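Local coordinates for protein putative epimerase (Burkholderia cenocepacia, PDB 4LW8) that is a putative epimerase of the NAD(P)-dependent epimerase/dehydratase family, probably acting on a nucleotide sugar in lipopolysaccharide O-antigen biosynthesis, at residues Ala204-Asn209 against Tyr270-Thr275; Ala262-Ile267 against Glu310-Met315; Pro185-Gly190 against Arg222-Val227. All coordinates share one frame; numbering follows the deposited sequence.

Contact 1: residues Ala204-Asn209 against Tyr270-Thr275; sequences AHYARN and YVIDVT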
# COMPACT_ATOMS: atom_id res chain seq x y z
N ALA A 204 18.37 -13.25 -26.44
CA ALA A 204 19.58 -14.00 -26.12
C ALA A 204 19.59 -15.35 -26.83
O ALA A 204 20.61 -15.78 -27.36
CB ALA A 204 19.73 -14.19 -24.62
N HIS A 205 18.44 -16.02 -26.85
CA HIS A 205 18.35 -17.31 -27.52
C HIS A 205 18.57 -17.16 -29.02
O HIS A 205 19.37 -17.90 -29.60
CB HIS A 205 17.00 -17.99 -27.26
CG HIS A 205 16.90 -18.65 -25.92
ND1 HIS A 205 16.90 -17.95 -24.73
CD2 HIS A 205 16.79 -19.96 -25.58
CE1 HIS A 205 16.78 -18.80 -23.73
NE2 HIS A 205 16.73 -20.02 -24.22
N TYR A 206 17.88 -16.22 -29.65
CA TYR A 206 18.02 -16.06 -31.09
C TYR A 206 19.41 -15.58 -31.46
O TYR A 206 19.96 -15.98 -32.49
CB TYR A 206 16.97 -15.09 -31.64
CG TYR A 206 15.71 -15.75 -32.15
CD1 TYR A 206 15.67 -16.34 -33.41
CD2 TYR A 206 14.55 -15.76 -31.39
CE1 TYR A 206 14.51 -16.93 -33.90
CE2 TYR A 206 13.38 -16.35 -31.87
CZ TYR A 206 13.37 -16.93 -33.12
OH TYR A 206 12.22 -17.51 -33.59
N ALA A 207 20.01 -14.76 -30.60
CA ALA A 207 21.31 -14.17 -30.89
C ALA A 207 22.40 -15.23 -30.99
O ALA A 207 23.34 -15.08 -31.78
CB ALA A 207 21.68 -13.13 -29.83
N ARG A 208 22.28 -16.29 -30.19
CA ARG A 208 23.26 -17.37 -30.21
C ARG A 208 22.74 -18.57 -31.01
O ARG A 208 23.24 -19.69 -30.89
CB ARG A 208 23.61 -17.80 -28.78
CG ARG A 208 22.48 -18.49 -28.06
CD ARG A 208 22.81 -18.81 -26.62
NE ARG A 208 21.84 -19.76 -26.09
CZ ARG A 208 20.94 -19.50 -25.14
NH1 ARG A 208 20.88 -18.30 -24.57
NH2 ARG A 208 20.11 -20.46 -24.76
N ASN A 209 21.72 -18.33 -31.83
CA ASN A 209 21.11 -19.36 -32.67
C ASN A 209 20.68 -20.60 -31.89
O ASN A 209 20.89 -21.72 -32.35
CB ASN A 209 22.08 -19.79 -33.78
CG ASN A 209 22.45 -18.64 -34.69
OD1 ASN A 209 21.60 -18.07 -35.38
ND2 ASN A 209 23.74 -18.29 -34.70
N TYR A 270 15.78 -17.72 -38.95
CA TYR A 270 15.35 -19.08 -38.66
C TYR A 270 14.24 -19.04 -37.62
O TYR A 270 14.06 -18.05 -36.92
CB TYR A 270 16.52 -19.95 -38.19
CG TYR A 270 16.88 -19.79 -36.73
CD1 TYR A 270 17.70 -18.75 -36.31
CD2 TYR A 270 16.42 -20.69 -35.77
CE1 TYR A 270 18.05 -18.60 -34.98
CE2 TYR A 270 16.76 -20.55 -34.42
CZ TYR A 270 17.57 -19.50 -34.04
OH TYR A 270 17.92 -19.34 -32.72
N VAL A 271 13.52 -20.15 -37.48
CA VAL A 271 12.41 -20.22 -36.55
C VAL A 271 12.82 -21.08 -35.36
O VAL A 271 13.15 -22.26 -35.52
CB VAL A 271 11.15 -20.80 -37.23
CG1 VAL A 271 10.02 -21.00 -36.23
CG2 VAL A 271 10.72 -19.91 -38.39
N ILE A 272 12.85 -20.48 -34.18
CA ILE A 272 13.25 -21.24 -33.01
C ILE A 272 12.14 -22.23 -32.65
O ILE A 272 10.96 -21.96 -32.87
CB ILE A 272 13.58 -20.31 -31.81
CG1 ILE A 272 14.45 -21.05 -30.79
CG2 ILE A 272 12.32 -19.75 -31.17
CD1 ILE A 272 15.07 -20.13 -29.75
N ASP A 273 12.52 -23.39 -32.12
CA ASP A 273 11.52 -24.37 -31.75
C ASP A 273 11.03 -24.04 -30.34
O ASP A 273 11.83 -23.73 -29.46
CB ASP A 273 12.08 -25.80 -31.83
CG ASP A 273 10.97 -26.85 -31.94
OD1 ASP A 273 9.90 -26.52 -32.47
OD2 ASP A 273 11.16 -28.00 -31.49
N VAL A 274 9.72 -24.05 -30.14
CA VAL A 274 9.12 -23.68 -28.87
C VAL A 274 8.46 -24.85 -28.14
O VAL A 274 7.71 -25.62 -28.73
CB VAL A 274 8.07 -22.58 -29.08
CG1 VAL A 274 7.36 -22.24 -27.77
CG2 VAL A 274 8.74 -21.35 -29.69
N THR A 275 8.78 -24.99 -26.85
CA THR A 275 8.14 -25.93 -25.93
C THR A 275 7.25 -25.16 -24.97
O THR A 275 7.64 -24.11 -24.47
CB THR A 275 9.18 -26.75 -25.11
OG1 THR A 275 9.80 -27.72 -25.94
CG2 THR A 275 8.51 -27.48 -23.96

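Contact 2: residues Ala262-Ile267 against Glu310-Met315; sequences AMLSRI and ETLRWM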
# COMPACT_ATOMS: atom_id res chain seq x y z
N ALA A 262 7.81 -14.21 -34.36
CA ALA A 262 7.85 -14.05 -35.81
C ALA A 262 8.81 -12.94 -36.23
O ALA A 262 9.51 -13.07 -37.24
CB ALA A 262 6.46 -13.78 -36.35
N MET A 263 8.86 -11.86 -35.45
CA MET A 263 9.78 -10.75 -35.71
C MET A 263 11.24 -11.18 -35.59
O MET A 263 12.09 -10.77 -36.39
CB MET A 263 9.53 -9.59 -34.74
CG MET A 263 8.28 -8.77 -35.03
SD MET A 263 7.99 -7.51 -33.76
CE MET A 263 6.42 -6.88 -34.31
N LEU A 264 11.52 -11.97 -34.57
CA LEU A 264 12.87 -12.41 -34.31
C LEU A 264 13.30 -13.45 -35.33
O LEU A 264 14.46 -13.48 -35.74
CB LEU A 264 13.00 -12.94 -32.88
CG LEU A 264 12.97 -11.87 -31.79
CD1 LEU A 264 12.70 -12.50 -30.43
CD2 LEU A 264 14.28 -11.09 -31.76
N SER A 265 12.35 -14.29 -35.75
CA SER A 265 12.62 -15.26 -36.81
C SER A 265 13.05 -14.55 -38.09
O SER A 265 13.98 -14.99 -38.76
CB SER A 265 11.39 -16.14 -37.08
OG SER A 265 11.10 -16.98 -35.96
N ARG A 266 12.37 -13.45 -38.41
CA ARG A 266 12.70 -12.68 -39.61
C ARG A 266 14.08 -12.04 -39.46
O ARG A 266 14.86 -12.02 -40.42
CB ARG A 266 11.64 -11.60 -39.87
N ILE A 267 14.38 -11.57 -38.26
CA ILE A 267 15.67 -10.93 -37.97
C ILE A 267 16.83 -11.94 -37.99
O ILE A 267 17.88 -11.68 -38.58
CB ILE A 267 15.64 -10.22 -36.60
CG1 ILE A 267 14.71 -9.01 -36.65
CG2 ILE A 267 17.04 -9.79 -36.19
CD1 ILE A 267 14.32 -8.47 -35.27
N GLU A 310 12.26 -2.81 -34.63
CA GLU A 310 13.50 -2.02 -34.56
C GLU A 310 14.19 -2.21 -33.19
O GLU A 310 15.39 -2.45 -33.11
CB GLU A 310 13.20 -0.54 -34.78
CG GLU A 310 14.44 0.34 -34.77
CD GLU A 310 14.13 1.80 -35.08
OE1 GLU A 310 13.19 2.06 -35.88
OE2 GLU A 310 14.83 2.69 -34.54
N THR A 311 13.41 -2.13 -32.12
CA THR A 311 13.91 -2.39 -30.78
C THR A 311 14.58 -3.76 -30.69
O THR A 311 15.68 -3.91 -30.15
CB THR A 311 12.78 -2.33 -29.73
OG1 THR A 311 12.13 -1.06 -29.79
CG2 THR A 311 13.32 -2.60 -28.32
N LEU A 312 13.91 -4.78 -31.23
CA LEU A 312 14.41 -6.14 -31.14
C LEU A 312 15.69 -6.31 -31.98
O LEU A 312 16.60 -7.01 -31.57
CB LEU A 312 13.34 -7.14 -31.57
CG LEU A 312 12.14 -7.29 -30.63
CD1 LEU A 312 11.00 -8.08 -31.29
CD2 LEU A 312 12.56 -7.97 -29.33
N ARG A 313 15.74 -5.66 -33.14
CA ARG A 313 16.92 -5.77 -34.00
C ARG A 313 18.11 -5.10 -33.30
O ARG A 313 19.23 -5.61 -33.32
CB ARG A 313 16.69 -5.13 -35.37
CG ARG A 313 17.81 -5.42 -36.36
CD ARG A 313 17.54 -4.84 -37.74
NE ARG A 313 16.45 -5.51 -38.44
CZ ARG A 313 16.57 -6.66 -39.12
NH1 ARG A 313 17.75 -7.27 -39.18
NH2 ARG A 313 15.52 -7.19 -39.73
N TRP A 314 17.83 -3.96 -32.69
CA TRP A 314 18.79 -3.23 -31.89
C TRP A 314 19.42 -4.14 -30.84
O TRP A 314 20.64 -4.21 -30.72
CB TRP A 314 18.09 -2.04 -31.24
CG TRP A 314 18.88 -1.23 -30.26
CD1 TRP A 314 20.15 -0.73 -30.42
CD2 TRP A 314 18.43 -0.76 -28.98
NE1 TRP A 314 20.52 -0.01 -29.31
CE2 TRP A 314 19.48 -0.00 -28.42
CE3 TRP A 314 17.24 -0.91 -28.26
CZ2 TRP A 314 19.38 0.59 -27.16
CZ3 TRP A 314 17.14 -0.31 -27.01
CH2 TRP A 314 18.20 0.42 -26.47
N MET A 315 18.57 -4.89 -30.13
CA MET A 315 19.02 -5.80 -29.07
C MET A 315 19.79 -7.01 -29.62
O MET A 315 20.81 -7.42 -29.06
CB MET A 315 17.82 -6.26 -28.23
CG MET A 315 17.12 -5.10 -27.48
SD MET A 315 15.50 -5.52 -26.80
CE MET A 315 15.92 -6.80 -25.61

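Contact 3: residues Pro185-Gly190 against Arg222-Val227; sequences PFNYTG and RDFSDV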
# COMPACT_ATOMS: atom_id res chain seq x y z
N PRO A 185 4.88 2.90 -15.98
CA PRO A 185 5.33 2.30 -17.23
C PRO A 185 4.74 0.92 -17.44
O PRO A 185 4.64 0.13 -16.49
CB PRO A 185 6.86 2.20 -17.05
CG PRO A 185 7.05 2.11 -15.53
CD PRO A 185 5.99 3.06 -15.00
N PHE A 186 4.34 0.63 -18.66
CA PHE A 186 4.03 -0.76 -19.01
C PHE A 186 5.36 -1.46 -19.32
O PHE A 186 6.41 -0.88 -19.05
CB PHE A 186 3.04 -0.81 -20.17
CG PHE A 186 1.61 -0.56 -19.74
CD1 PHE A 186 1.25 0.67 -19.21
CD2 PHE A 186 0.66 -1.58 -19.81
CE1 PHE A 186 -0.05 0.90 -18.78
CE2 PHE A 186 -0.66 -1.36 -19.37
CZ PHE A 186 -1.01 -0.12 -18.86
N ASN A 187 5.33 -2.69 -19.83
CA ASN A 187 6.56 -3.43 -20.12
C ASN A 187 7.46 -2.69 -21.08
O ASN A 187 7.01 -2.18 -22.11
CB ASN A 187 6.25 -4.81 -20.72
CG ASN A 187 5.17 -5.53 -19.95
OD1 ASN A 187 5.45 -6.16 -18.93
ND2 ASN A 187 3.92 -5.41 -20.41
N TYR A 188 8.75 -2.66 -20.77
CA TYR A 188 9.69 -2.06 -21.70
C TYR A 188 11.03 -2.76 -21.62
O TYR A 188 11.36 -3.42 -20.63
CB TYR A 188 9.84 -0.55 -21.46
CG TYR A 188 10.43 -0.15 -20.12
CD1 TYR A 188 11.80 0.08 -19.99
CD2 TYR A 188 9.63 0.05 -19.00
CE1 TYR A 188 12.36 0.47 -18.77
CE2 TYR A 188 10.17 0.44 -17.78
CZ TYR A 188 11.54 0.65 -17.68
OH TYR A 188 12.08 1.06 -16.47
N THR A 189 11.80 -2.63 -22.69
CA THR A 189 13.02 -3.39 -22.81
C THR A 189 14.00 -2.66 -23.71
O THR A 189 13.70 -1.58 -24.22
CB THR A 189 12.75 -4.81 -23.35
OG1 THR A 189 13.91 -5.63 -23.15
CG2 THR A 189 12.40 -4.78 -24.84
N GLY A 190 15.18 -3.23 -23.89
CA GLY A 190 16.20 -2.60 -24.70
C GLY A 190 17.55 -3.16 -24.35
O GLY A 190 17.65 -4.05 -23.50
N ARG A 222 0.59 -8.35 -24.91
CA ARG A 222 0.93 -7.32 -23.93
C ARG A 222 1.60 -6.12 -24.60
O ARG A 222 2.14 -6.21 -25.71
CB ARG A 222 1.82 -7.90 -22.83
CG ARG A 222 1.15 -8.98 -21.96
CD ARG A 222 -0.05 -8.43 -21.19
NE ARG A 222 -0.61 -9.42 -20.26
CZ ARG A 222 -1.69 -10.17 -20.50
NH1 ARG A 222 -2.35 -10.05 -21.65
NH2 ARG A 222 -2.10 -11.03 -19.58
N ASP A 223 1.58 -4.99 -23.90
CA ASP A 223 2.09 -3.70 -24.36
C ASP A 223 3.59 -3.61 -24.08
O ASP A 223 4.00 -3.65 -22.92
CB ASP A 223 1.32 -2.58 -23.65
CG ASP A 223 1.63 -1.19 -24.19
OD1 ASP A 223 2.81 -0.86 -24.43
OD2 ASP A 223 0.67 -0.41 -24.34
N PHE A 224 4.40 -3.51 -25.13
CA PHE A 224 5.86 -3.39 -24.98
C PHE A 224 6.42 -2.07 -25.55
O PHE A 224 6.01 -1.63 -26.62
CB PHE A 224 6.58 -4.55 -25.66
CG PHE A 224 6.30 -5.89 -25.05
CD1 PHE A 224 6.98 -6.30 -23.91
CD2 PHE A 224 5.39 -6.76 -25.63
CE1 PHE A 224 6.73 -7.55 -23.35
CE2 PHE A 224 5.14 -8.01 -25.07
CZ PHE A 224 5.82 -8.40 -23.93
N SER A 225 7.36 -1.46 -24.84
CA SER A 225 7.99 -0.21 -25.30
C SER A 225 9.50 -0.32 -25.31
O SER A 225 10.09 -1.16 -24.63
CB SER A 225 7.58 0.98 -24.41
OG SER A 225 6.18 1.19 -24.43
N ASP A 226 10.11 0.56 -26.08
CA ASP A 226 11.54 0.75 -26.11
C ASP A 226 11.92 1.63 -24.92
O ASP A 226 11.31 2.68 -24.71
CB ASP A 226 11.95 1.39 -27.45
CG ASP A 226 13.43 1.38 -27.68
OD1 ASP A 226 14.19 1.91 -26.84
OD2 ASP A 226 13.84 0.83 -28.73
N VAL A 227 12.91 1.21 -24.14
CA VAL A 227 13.40 1.99 -23.00
C VAL A 227 13.77 3.44 -23.40
O VAL A 227 13.59 4.38 -22.62
CB VAL A 227 14.62 1.29 -22.31
CG1 VAL A 227 15.82 1.20 -23.27
CG2 VAL A 227 15.00 2.01 -21.03
O HOH W 1 4.84 -0.48 -22.78

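Contact 1: residues Ala204-Asn209 against Tyr270-Thr275
Tyr-206, near the C-terminal end of helix 198-207, reaches across to Tyr-270 and Ile-272 just ahead of strand 273-276. The helix closes in a Schellman motif: Asn-209, at positive phi, is the C-prime residue, Asn-209 N bonds to Tyr-206 O, and Ala-210 N bonds to His-205 O.

Two phenol hydroxyls carry the polar contacts. Ile-272 N donates to Tyr-206 OH over 3.1 Å in a nearly straight bond, 170° at the hydrogen. The same hydroxyl is hydrogen-bonded to Ser-265 OG of helix 257-268, which gives this buried oxygen partners on two elements. Tyr-270 OH instead turns to the helix end and bonds to Ala-210 O. In addition, Tyr-270 O lies in the plane of the Tyr-206 ring, at its edge, 3.3 Å from CE1.

The aromatic contact is an oblique pair, with centroids 5.1 Å apart and planes at 48°. Tyr-206 CE1 sits over one face of the Tyr-270 ring, displaced toward its rim.

Aliphatic packing completes the interface. Ile-272 CG2 meets Tyr-206 CZ at 3.6 Å, while the other branch of Ile-272 ends with CD1 3.8 Å from His-205 CB. Ile-213, on the strand that pairs in parallel with 273-276, touches both His-205 and Ile-272, so the contact seats the helix end against this small two-stranded sheet. At the exposed margin, Asn-209 OD1 approaches Tyr-270 CE1 to 3.6 Å.

Contact 2: residues Ala262-Ile267 against Glu310-Met315
Leu-312, Ile-267 and Arg-313 bury the greatest areas where helix 257-268 packs against helix 308-321. The axes of the two short segments approach to 10.0 Å and cross at -50°. That angle is consistent with ridges-into-grooves packing of i±4 ridges on both helices: Met-263 and Ile-267 both touch Leu-312, and Leu-264 touches both Leu-312 and Val-316.

Leu-312 points toward the opposite helix and meets three of its side chains. Its CB lies 4.1 Å from Ile-267 CD1 and equally near Leu-264 CD2, while its CD1 branch extends to Met-263, 3.9 Å from SD. The side chains of Met-263 and Leu-264 each run at about a right angle to that of Leu-312. On the buried side, helix 198-207 adds apolar cover, Val-203 touching Leu-312 and Leu-202 touching Leu-264.

Ile-267 also points toward its partner helix, and its CD1 comes 3.8 Å from Arg-313 N. Its CG1 and CG2 meet the Arg-313 guanidinium. In Arg-313, CG lies anti to the backbone N (chi1 -171°) and the bend at chi3 brings NE round; chi4 (-82°) then sets CZ, with one guanidinium face over Ile-267. Ile-267 CG1 lies 3.7 Å above that plane, offset toward the NH2 rim.

No hydrogen bond links the two segments, so their association rests on apolar surface and shape. Because the guanidinium N-H groups lie in its plane, apposing a face to Ile-267 adds dispersion contact without using their hydrogen-bonding directions, in keeping with the exposed setting of this arginine.

Contact 3: residues Pro185-Gly190 against Arg222-Val227
Strand 221-226 adds in parallel to the C-terminal end of strand 180-189, with Tyr-188 beside Ser-225, where the sheet branches from the Rossmann core toward the C-terminal part of the chain. The short strand segments run at 35° to each other, and the parallel register is set by Ser-225, which bonds to the two residues flanking Tyr-188. Ser-225 N donates to Asn-187 O at 2.8 Å, and Thr-189 N donates to Ser-225 O at 3.0 Å. Val-227 N then continues the pattern to Thr-189 O at 2.9 Å, just where helix 227-240 begins. Asp-226, at the N-cap position, caps a backbone N beyond the segment and also forms a salt bridge with Arg-228.

Side chains reinforce this pairing. Asn-187 ND2 donates to Asp-223 O at 3.1 Å and 162°; the acceptor lies in the amide plane, although the donor is tilted from the carbonyl plane. Asn-187 CB also packs against Phe-224 CD1 at 3.6 Å. A water lies within hydrogen-bonding distance of Asn-187 O, Ser-225 OG and Asp-223 OD1 (2.6 Å to OD1), with fewer protons than acceptors in reach. Asp-223 is held further by Ser-251 through OD1 and by the backbone N atoms of Glu-252 and Gly-291 through OD2.

On the face bearing Tyr-188 and Ser-225, Val-230 of helix 227-240 touches both residues. Tyr-188 CE1 meets Val-227 CG2 at 3.8 Å, and its hydroxyl is hydrogen-bonded to Thr-30 OG1. Gly-190 follows with phi 160°, a conformation that calls for glycine, and its CA packs on Val-227 CG1. This seam is consistent with the extended NAD(P)-dependent epimerase/dehydratase family, in which a smaller C-terminal part is built onto the nucleotide-binding core.

The three contacts form a chain, with contact 2 in the middle. Contacts 1 and 2 have centres 12 Å apart and touch where Tyr-206 CD2 packs 3.5 Å from Leu-264 CB. On its other side, contact 2 meets contact 3 through Thr-311 OG1 and Asp-226 OD2, 2.8 Å apart and probably hydrogen-bonded, while Trp-314 CZ3 packs 3.4 Å from Gly-190 CA. Contacts 1 and 3 do not touch: their nearest atoms are about 9 Å apart. Contact 3 is the most central, about 8 Å from the chain centre. Helix 308-321 touches both the 222-227 strand end and helix 257-268, and so joins the sheet to the peripheral helices. The geometry alone assigns none of the three to a catalytic site.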